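Local coordinates for lipopolysaccharide heptosyltransferase 2 (Escherichia coli, PDB 1PSW), which transfers the second heptose from ADP-L-glycero-beta-D-manno-heptose onto the heptosyl-Kdo2-lipid A module during assembly of the lipopolysaccharide inner core, at residues 20-25 and 157-162; 26-31 and 81-86. All coordinates share one frame; numbering follows the deposited sequence.

Contact 1. Residues 20-25 and 157-162; sequences LYRTLQ and WPQLQV
Arg22, on the helix 11-27 of the N-terminal Rossmann-like domain, reaches across to Trp157 and Gln159 in the extended segment 157-162, which belongs to the connection between the two domains of this GT-B glycosyltransferase. The backbones stay well apart, the nearest CA atoms being those of Arg22 and Pro158 at 8.0 Å, and the gap is bridged mainly by the arginine. Its CG stands anti to the carbonyl carbon, and a bend at chi3 (68°) turns the guanidinium toward the carbonyl of Trp157. There Arg22 NH1 donates a hydrogen bond of 2.7 Å to Trp157 O. The oxygen lies almost exactly in the guanidinium plane, and the nitrogen in turn lies in the carbonyl plane, with a C=O...N angle of 146°. One bond before the guanidinium, the aliphatic part of the chain takes a share of the contact, Arg22 CD lying 3.4 Å from Trp157 O.

Gln159 comes from another direction. Its CG is anti to the backbone N and the chain beyond runs extended, which carries OE1 over one face of the guanidinium, displaced toward its rim, 3.6 Å from Arg22 NH1. The amide and guanidinium planes are tilted 38° against each other, and this polar approach is probably a favourable electrostatic one between the amide oxygen and the cation. The Arg22 side chain also touches Glu50 in a neighbouring loop. Next to the contact, Pro158 packs on Met15, Gln18 and Ser19, joining the same linker to an earlier part of the helix. One water completes the polar link to the Trp157 backbone, accepting from Arg22 NH1 at 3.1 Å and from Trp157 N at 3.0 Å.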
loop_
_atom_site.group_PDB
_atom_site.type_symbol
_atom_site.label_atom_id
_atom_site.label_comp_id
_atom_site.label_asym_id
_atom_site.label_seq_id
_atom_site.Cartn_x
_atom_site.Cartn_y
_atom_site.Cartn_z
ATOM N N LEU A 20 -8.548 -7.369 -6.136
ATOM C CA LEU A 20 -9.942 -7.767 -6.229
ATOM C C LEU A 20 -10.596 -7.019 -7.397
ATOM O O LEU A 20 -11.317 -7.622 -8.193
ATOM C CB LEU A 20 -10.694 -7.457 -4.923
ATOM C CG LEU A 20 -12.220 -7.620 -5.006
ATOM C CD1 LEU A 20 -12.581 -9.068 -5.344
ATOM C CD2 LEU A 20 -12.851 -7.214 -3.678
ATOM N N TYR A 21 -10.343 -5.714 -7.498
ATOM C CA TYR A 21 -10.927 -4.907 -8.576
ATOM C C TYR A 21 -10.469 -5.410 -9.945
ATOM O O TYR A 21 -11.272 -5.500 -10.880
ATOM C CB TYR A 21 -10.559 -3.418 -8.431
ATOM C CG TYR A 21 -10.750 -2.862 -7.025
ATOM C CD1 TYR A 21 -11.696 -3.410 -6.162
ATOM C CD2 TYR A 21 -9.953 -1.822 -6.546
ATOM C CE1 TYR A 21 -11.840 -2.953 -4.852
ATOM C CE2 TYR A 21 -10.089 -1.349 -5.240
ATOM C CZ TYR A 21 -11.033 -1.927 -4.398
ATOM O OH TYR A 21 -11.153 -1.505 -3.100
ATOM N N ARG A 22 -9.182 -5.732 -10.064
ATOM C CA ARG A 22 -8.644 -6.247 -11.316
ATOM C C ARG A 22 -9.281 -7.594 -11.631
ATOM O O ARG A 22 -9.592 -7.887 -12.779
ATOM C CB ARG A 22 -7.121 -6.415 -11.235
ATOM C CG ARG A 22 -6.309 -5.122 -11.211
ATOM C CD ARG A 22 -4.838 -5.422 -11.443
ATOM N NE ARG A 22 -4.608 -5.901 -12.802
ATOM C CZ ARG A 22 -3.511 -6.529 -13.214
ATOM N NH1 ARG A 22 -2.517 -6.775 -12.370
ATOM N NH2 ARG A 22 -3.397 -6.899 -14.485
ATOM N N THR A 23 -9.471 -8.418 -10.606
ATOM C CA THR A 23 -10.066 -9.729 -10.809
ATOM C C THR A 23 -11.546 -9.617 -11.180
ATOM O O THR A 23 -12.035 -10.365 -12.031
ATOM C CB THR A 23 -9.898 -10.615 -9.557
ATOM O OG1 THR A 23 -8.506 -10.709 -9.236
ATOM C CG2 THR A 23 -10.436 -12.018 -9.810
ATOM N N LEU A 24 -12.256 -8.678 -10.563
ATOM C CA LEU A 24 -13.676 -8.493 -10.853
ATOM C C LEU A 24 -13.916 -8.121 -12.308
ATOM O O LEU A 24 -14.859 -8.598 -12.931
ATOM C CB LEU A 24 -14.269 -7.409 -9.951
ATOM C CG LEU A 24 -14.530 -7.802 -8.496
ATOM C CD1 LEU A 24 -14.856 -6.561 -7.686
ATOM C CD2 LEU A 24 -15.660 -8.807 -8.424
ATOM N N GLN A 25 -13.060 -7.262 -12.845
ATOM C CA GLN A 25 -13.194 -6.833 -14.223
ATOM C C GLN A 25 -12.762 -7.901 -15.216
ATOM O O GLN A 25 -13.092 -7.831 -16.398
ATOM C CB GLN A 25 -12.420 -5.537 -14.426
ATOM C CG GLN A 25 -13.021 -4.402 -13.597
ATOM C CD GLN A 25 -12.664 -3.026 -14.109
ATOM O OE1 GLN A 25 -13.422 -2.068 -13.936
ATOM N NE2 GLN A 25 -11.504 -2.914 -14.743
ATOM N N TRP A 157 -1.966 -9.061 -9.678
ATOM C CA TRP A 157 -1.348 -8.306 -8.596
ATOM C C TRP A 157 -1.627 -6.815 -8.707
ATOM O O TRP A 157 -1.980 -6.322 -9.780
ATOM C CB TRP A 157 0.173 -8.500 -8.617
ATOM C CG TRP A 157 0.673 -9.801 -8.071
ATOM C CD1 TRP A 157 -0.067 -10.816 -7.523
ATOM C CD2 TRP A 157 2.042 -10.200 -7.961
ATOM N NE1 TRP A 157 0.761 -11.815 -7.074
ATOM C CE2 TRP A 157 2.063 -11.461 -7.331
ATOM C CE3 TRP A 157 3.260 -9.607 -8.330
ATOM C CZ2 TRP A 157 3.251 -12.147 -7.060
ATOM C CZ3 TRP A 157 4.445 -10.291 -8.058
ATOM C CH2 TRP A 157 4.428 -11.545 -7.431
ATOM N N PRO A 158 -1.478 -6.076 -7.594
ATOM C CA PRO A 158 -1.722 -4.632 -7.673
ATOM C C PRO A 158 -0.739 -4.103 -8.703
ATOM O O PRO A 158 0.367 -4.628 -8.831
ATOM C CB PRO A 158 -1.385 -4.144 -6.272
ATOM C CG PRO A 158 -1.710 -5.343 -5.410
ATOM C CD PRO A 158 -1.153 -6.484 -6.215
ATOM N N GLN A 159 -1.133 -3.059 -9.417
ATOM C CA GLN A 159 -0.274 -2.509 -10.450
ATOM C C GLN A 159 -0.667 -1.063 -10.712
ATOM O O GLN A 159 -1.842 -0.751 -10.887
ATOM C CB GLN A 159 -0.427 -3.362 -11.715
ATOM C CG GLN A 159 0.395 -2.934 -12.908
ATOM C CD GLN A 159 0.394 -3.994 -14.007
ATOM O OE1 GLN A 159 -0.665 -4.443 -14.452
ATOM N NE2 GLN A 159 1.584 -4.392 -14.448
ATOM N N LEU A 160 0.327 -0.182 -10.712
ATOM C CA LEU A 160 0.112 1.242 -10.943
ATOM C C LEU A 160 1.025 1.742 -12.054
ATOM O O LEU A 160 2.159 1.287 -12.183
ATOM C CB LEU A 160 0.395 2.035 -9.662
ATOM C CG LEU A 160 -0.498 1.772 -8.443
ATOM C CD1 LEU A 160 0.007 2.554 -7.232
ATOM C CD2 LEU A 160 -1.932 2.157 -8.769
ATOM N N GLN A 161 0.532 2.687 -12.846
ATOM C CA GLN A 161 1.304 3.255 -13.947
ATOM C C GLN A 161 1.380 4.768 -13.747
ATOM O O GLN A 161 0.445 5.380 -13.234
ATOM C CB GLN A 161 0.627 2.940 -15.287
ATOM C CG GLN A 161 0.395 1.447 -15.556
ATOM C CD GLN A 161 1.667 0.701 -15.911
ATOM O OE1 GLN A 161 2.336 1.033 -16.891
ATOM N NE2 GLN A 161 2.009 -0.314 -15.120
ATOM N N VAL A 162 2.505 5.353 -14.148
ATOM C CA VAL A 162 2.747 6.790 -14.032
ATOM C C VAL A 162 3.500 7.270 -15.277
ATOM O O VAL A 162 4.501 6.666 -15.671
ATOM C CB VAL A 162 3.595 7.114 -12.766
ATOM C CG1 VAL A 162 3.996 8.583 -12.764
ATOM C CG2 VAL A 162 2.819 6.775 -11.497
HETATM O O HOH W 1 -0.527 -9.093 -12.317
#

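Contact 2. Residues 26-31 and 81-86; sequences ARYPQA and YDRAYV
In the N-terminal Rossmann-like domain, the turn that leaves helix 11-27 meets the start of strand 83-86 through the side chains of Tyr28 and Arg83. At Tyr28 the backbone gives up its helical conformation, and the side chain points toward the strand. Arg83 comes the other way, its chain extended from CG to NE, which brings the guanidinium to the phenol. The two side chains cross at about a right angle, with ring and guanidinium planes 70° apart. Arg83 NH1 lies 2.9 Å from Tyr28 OH and donates a weak hydrogen bond to it (147° at the hydrogen), with the phenol oxygen near the guanidinium plane. The same nitrogen is 3.4 Å from Tyr28 CE1, approaching the ring obliquely. The hydroxyl has its stronger partner in Ala139 O, a loop carbonyl, and therefore links three parts of the domain. With a phenylalanine in its place, Ala139 O and Arg83 NH1 would probably lose the hydroxyl they share. Arg83 also touches His104 on the adjacent strand 104-108. The Tyr28-Arg83 pair is thus a surface link from helix end to parallel sheet within an alpha/beta Rossmann-like fold.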
loop_
_atom_site.group_PDB
_atom_site.type_symbol
_atom_site.label_atom_id
_atom_site.label_comp_id
_atom_site.label_asym_id
_atom_site.label_seq_id
_atom_site.Cartn_x
_atom_site.Cartn_y
_atom_site.Cartn_z
ATOM N N ALA A 26 -12.034 -8.901 -14.732
ATOM C CA ALA A 26 -11.593 -9.984 -15.592
ATOM C C ALA A 26 -12.615 -11.125 -15.572
ATOM O O ALA A 26 -12.672 -11.922 -16.504
ATOM C CB ALA A 26 -10.234 -10.495 -15.128
ATOM N N ARG A 27 -13.416 -11.206 -14.511
ATOM C CA ARG A 27 -14.405 -12.277 -14.379
ATOM C C ARG A 27 -15.835 -11.849 -14.682
ATOM O O ARG A 27 -16.705 -12.697 -14.877
ATOM C CB ARG A 27 -14.356 -12.872 -12.965
ATOM C CG ARG A 27 -12.971 -13.294 -12.500
ATOM C CD ARG A 27 -12.336 -14.356 -13.388
ATOM N NE ARG A 27 -13.133 -15.573 -13.485
ATOM C CZ ARG A 27 -12.674 -16.724 -13.967
ATOM N NH1 ARG A 27 -11.418 -16.820 -14.396
ATOM N NH2 ARG A 27 -13.473 -17.781 -14.023
ATOM N N TYR A 28 -16.077 -10.542 -14.717
ATOM C CA TYR A 28 -17.416 -10.016 -14.985
ATOM C C TYR A 28 -17.409 -8.953 -16.067
ATOM O O TYR A 28 -16.545 -8.071 -16.080
ATOM C CB TYR A 28 -18.016 -9.410 -13.713
ATOM C CG TYR A 28 -18.153 -10.393 -12.580
ATOM C CD1 TYR A 28 -19.278 -11.206 -12.465
ATOM C CD2 TYR A 28 -17.138 -10.536 -11.641
ATOM C CE1 TYR A 28 -19.384 -12.140 -11.444
ATOM C CE2 TYR A 28 -17.232 -11.466 -10.618
ATOM C CZ TYR A 28 -18.351 -12.264 -10.525
ATOM O OH TYR A 28 -18.426 -13.198 -9.527
ATOM N N PRO A 29 -18.374 -9.026 -16.991
ATOM C CA PRO A 29 -18.495 -8.064 -18.086
ATOM C C PRO A 29 -19.009 -6.721 -17.567
ATOM O O PRO A 29 -19.904 -6.673 -16.719
ATOM C CB PRO A 29 -19.490 -8.745 -19.025
ATOM C CG PRO A 29 -20.389 -9.472 -18.068
ATOM C CD PRO A 29 -19.391 -10.089 -17.111
ATOM N N GLN A 30 -18.428 -5.642 -18.082
ATOM C CA GLN A 30 -18.813 -4.288 -17.711
ATOM C C GLN A 30 -18.986 -4.076 -16.206
ATOM O O GLN A 30 -20.038 -3.613 -15.738
ATOM C CB GLN A 30 -20.102 -3.894 -18.435
ATOM C CG GLN A 30 -19.991 -3.852 -19.954
ATOM C CD GLN A 30 -19.911 -5.228 -20.590
ATOM O OE1 GLN A 30 -18.831 -5.709 -20.932
ATOM N NE2 GLN A 30 -21.064 -5.865 -20.758
ATOM N N ALA A 31 -17.954 -4.417 -15.443
ATOM C CA ALA A 31 -18.001 -4.242 -13.998
ATOM C C ALA A 31 -17.648 -2.800 -13.639
ATOM O O ALA A 31 -16.540 -2.336 -13.899
ATOM C CB ALA A 31 -17.028 -5.210 -13.324
ATOM N N TYR A 81 -26.900 -0.530 -6.649
ATOM C CA TYR A 81 -25.775 -1.452 -6.698
ATOM C C TYR A 81 -26.266 -2.890 -6.750
ATOM O O TYR A 81 -27.140 -3.292 -5.978
ATOM C CB TYR A 81 -24.877 -1.263 -5.475
ATOM C CG TYR A 81 -24.078 0.012 -5.497
ATOM C CD1 TYR A 81 -23.067 0.210 -6.442
ATOM C CD2 TYR A 81 -24.329 1.026 -4.576
ATOM C CE1 TYR A 81 -22.325 1.393 -6.464
ATOM C CE2 TYR A 81 -23.598 2.206 -4.593
ATOM C CZ TYR A 81 -22.599 2.381 -5.538
ATOM O OH TYR A 81 -21.876 3.549 -5.553
ATOM N N ASP A 82 -25.697 -3.655 -7.672
ATOM C CA ASP A 82 -26.046 -5.058 -7.845
ATOM C C ASP A 82 -25.372 -5.915 -6.771
ATOM O O ASP A 82 -25.978 -6.832 -6.216
ATOM C CB ASP A 82 -25.594 -5.546 -9.224
ATOM C CG ASP A 82 -26.347 -4.879 -10.362
ATOM O OD1 ASP A 82 -27.585 -5.006 -10.408
ATOM O OD2 ASP A 82 -25.702 -4.232 -11.212
ATOM N N ARG A 83 -24.109 -5.611 -6.487
ATOM C CA ARG A 83 -23.348 -6.358 -5.491
ATOM C C ARG A 83 -22.567 -5.439 -4.566
ATOM O O ARG A 83 -22.377 -4.259 -4.858
ATOM C CB ARG A 83 -22.353 -7.297 -6.173
ATOM C CG ARG A 83 -22.959 -8.355 -7.060
ATOM C CD ARG A 83 -21.878 -9.301 -7.555
ATOM N NE ARG A 83 -22.435 -10.499 -8.174
ATOM C CZ ARG A 83 -21.726 -11.578 -8.481
ATOM N NH1 ARG A 83 -20.424 -11.610 -8.223
ATOM N NH2 ARG A 83 -22.316 -12.628 -9.041
ATOM N N ALA A 84 -22.111 -5.994 -3.449
ATOM C CA ALA A 84 -21.316 -5.240 -2.495
ATOM C C ALA A 84 -20.263 -6.160 -1.890
ATOM O O ALA A 84 -20.518 -7.343 -1.658
ATOM C CB ALA A 84 -22.204 -4.665 -1.403
ATOM N N TYR A 85 -19.074 -5.614 -1.659
ATOM C CA TYR A 85 -17.974 -6.370 -1.064
ATOM C C TYR A 85 -17.448 -5.567 0.118
ATOM O O TYR A 85 -17.080 -4.404 -0.032
ATOM C CB TYR A 85 -16.845 -6.589 -2.083
ATOM C CG TYR A 85 -17.213 -7.493 -3.237
ATOM C CD1 TYR A 85 -17.051 -8.878 -3.149
ATOM C CD2 TYR A 85 -17.773 -6.971 -4.401
ATOM C CE1 TYR A 85 -17.441 -9.715 -4.191
ATOM C CE2 TYR A 85 -18.167 -7.807 -5.445
ATOM C CZ TYR A 85 -18.001 -9.171 -5.334
ATOM O OH TYR A 85 -18.408 -10.002 -6.355
ATOM N N VAL A 86 -17.422 -6.185 1.291
ATOM C CA VAL A 86 -16.933 -5.516 2.488
ATOM C C VAL A 86 -15.557 -6.081 2.808
ATOM O O VAL A 86 -15.427 -7.264 3.133
ATOM C CB VAL A 86 -17.894 -5.742 3.682
ATOM C CG1 VAL A 86 -17.433 -4.945 4.893
ATOM C CG2 VAL A 86 -19.308 -5.329 3.293
#

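Both contacts use helix 11-27 or the turn that leaves it; the helix follows strand 2-6 and leads into strand 32-37 of the N-terminal parallel sheet. Their centres are 14 Å apart, on the same side of the chain's centre. Contact 2 is nested within the loop closed by contact 1: segments 20-25 and 26-31 follow each other directly, then comes strand 83-86, and the linker 157-162 last. They meet where Leu24 CD2 packs 3.6 Å from Tyr85 OH. Contact 2 stays within the N-terminal domain, tying the helix end to a strand of its sheet, whereas contact 1 joins the helix to the interdomain connection. One helix is thus linked both to its own sheet and to the chain leading into the C-terminal domain.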